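Local coordinates for protein glutathione S-transferase domain (Burkholderia graminis, PDB 4MF5) that binds glutathione and probably acts as a glutathione transferase of the Ure2p-like group, at residues 187-190 / 195-198. Residues are numbered along the deposited sequence; the frame is centred on the assembly and turned at random.
Sequences EQRL and WILG
R189 reaches from the C-terminal turn of helix 170-190 to the backbone carbonyl of I196 and sets NE and NH1 against that one oxygen, along one side of its guanidinium. NE donates to I196 O at 2.8 Å, close to the axis of the carbonyl. NH1 donates to the same O at 3.0 Å. The N-H angles of 148° and 140° show both bonds somewhat bent, as expected when two donors share one acceptor. I196 O lies at the edge of the guanidinium, in its plane. A bend at chi2 (64°) turns the otherwise extended R189 chain toward the loop, and NH1 has a second partner in a salt bridge with E136, which should help fix the rotation of the group. The acceptor belongs to a type I turn closed by G198 N to W195 O at 2.9 Å, with W195 N bound in return to G198 O at 2.8 Å; I196 N is taken by D205 OD1. L190 CD2 packs on the backbone of W195, 3.6 Å from its C, and meets I196 CG1 at 4.1 Å. The turn is thereby tied to the helix it follows in the all-helical C-terminal domain, with I196 lying against helices 131-161 and 203-216 and L190 against 203-216 and 231-242.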
loop_
_atom_site.group_PDB
_atom_site.type_symbol
_atom_site.label_atom_id
_atom_site.label_comp_id
_atom_site.label_asym_id
_atom_site.label_seq_id
_atom_site.Cartn_x
_atom_site.Cartn_y
_atom_site.Cartn_z
ATOM N N GLU A 187 18.396 2.127 -2.490
ATOM C CA GLU A 187 19.848 2.273 -2.386
ATOM C C GLU A 187 20.233 3.587 -1.721
ATOM O O GLU A 187 21.066 3.624 -0.804
ATOM C CB GLU A 187 20.477 2.175 -3.771
ATOM C CG GLU A 187 21.972 2.308 -3.790
ATOM C CD GLU A 187 22.686 1.174 -3.098
ATOM O OE1 GLU A 187 22.074 0.117 -2.898
ATOM O OE2 GLU A 187 23.884 1.349 -2.768
ATOM N N GLN A 188 19.666 4.677 -2.183
ATOM C CA GLN A 188 19.940 5.976 -1.585
ATOM C C GLN A 188 19.460 6.059 -0.157
ATOM O O GLN A 188 20.111 6.660 0.663
ATOM C CB GLN A 188 19.349 7.103 -2.437
ATOM C CG GLN A 188 19.707 8.475 -1.954
ATOM C CD GLN A 188 21.229 8.660 -1.943
ATOM O OE1 GLN A 188 21.871 8.515 -2.991
ATOM N NE2 GLN A 188 21.815 8.874 -0.752
ATOM N N ARG A 189 18.325 5.438 0.146
ATOM C CA ARG A 189 17.819 5.449 1.502
ATOM C C ARG A 189 18.737 4.688 2.459
ATOM O O ARG A 189 18.937 5.071 3.616
ATOM C CB ARG A 189 16.408 4.866 1.525
ATOM C CG ARG A 189 15.822 4.731 2.900
ATOM C CD ARG A 189 15.637 6.050 3.562
ATOM N NE ARG A 189 15.189 5.836 4.897
ATOM C CZ ARG A 189 14.902 6.809 5.744
ATOM N NH1 ARG A 189 14.549 6.488 6.981
ATOM N NH2 ARG A 189 14.937 8.082 5.358
ATOM N N LEU A 190 19.291 3.580 1.985
ATOM C CA LEU A 190 20.139 2.729 2.816
ATOM C C LEU A 190 21.547 3.264 2.968
ATOM O O LEU A 190 22.294 2.763 3.816
ATOM C CB LEU A 190 20.162 1.308 2.267
ATOM C CG LEU A 190 18.860 0.544 2.477
ATOM C CD1 LEU A 190 18.875 -0.700 1.592
ATOM C CD2 LEU A 190 18.627 0.167 3.923
ATOM N N TRP A 195 19.397 -0.335 8.279
ATOM C CA TRP A 195 18.102 -0.798 7.824
ATOM C C TRP A 195 17.333 0.416 7.302
ATOM O O TRP A 195 17.795 1.562 7.393
ATOM C CB TRP A 195 17.359 -1.499 8.980
ATOM C CG TRP A 195 17.997 -2.755 9.417
ATOM C CD1 TRP A 195 18.668 -2.971 10.578
ATOM C CD2 TRP A 195 18.046 -3.992 8.693
ATOM N NE1 TRP A 195 19.134 -4.252 10.637
ATOM C CE2 TRP A 195 18.747 -4.911 9.498
ATOM C CE3 TRP A 195 17.566 -4.409 7.444
ATOM C CZ2 TRP A 195 18.979 -6.226 9.090
ATOM C CZ3 TRP A 195 17.787 -5.709 7.054
ATOM C CH2 TRP A 195 18.488 -6.599 7.865
ATOM N N ILE A 196 16.137 0.187 6.761
ATOM C CA ILE A 196 15.408 1.269 6.127
ATOM C C ILE A 196 15.155 2.450 7.077
ATOM O O ILE A 196 15.239 3.611 6.667
ATOM C CB ILE A 196 14.125 0.752 5.448
ATOM C CG1 ILE A 196 14.505 -0.106 4.247
ATOM C CG2 ILE A 196 13.200 1.895 5.051
ATOM C CD1 ILE A 196 13.345 -0.920 3.698
ATOM N N LEU A 197 14.842 2.166 8.347
ATOM C CA LEU A 197 14.579 3.223 9.320
ATOM C C LEU A 197 15.825 3.614 10.113
ATOM O O LEU A 197 15.715 4.390 11.050
ATOM C CB LEU A 197 13.455 2.829 10.272
ATOM C CG LEU A 197 12.139 2.507 9.559
ATOM C CD1 LEU A 197 11.074 2.180 10.589
ATOM C CD2 LEU A 197 11.668 3.633 8.663
ATOM N N GLY A 198 17.004 3.134 9.748
ATOM C CA GLY A 198 18.223 3.488 10.468
ATOM C C GLY A 198 18.762 2.281 11.193
ATOM O O GLY A 198 18.907 1.197 10.623
#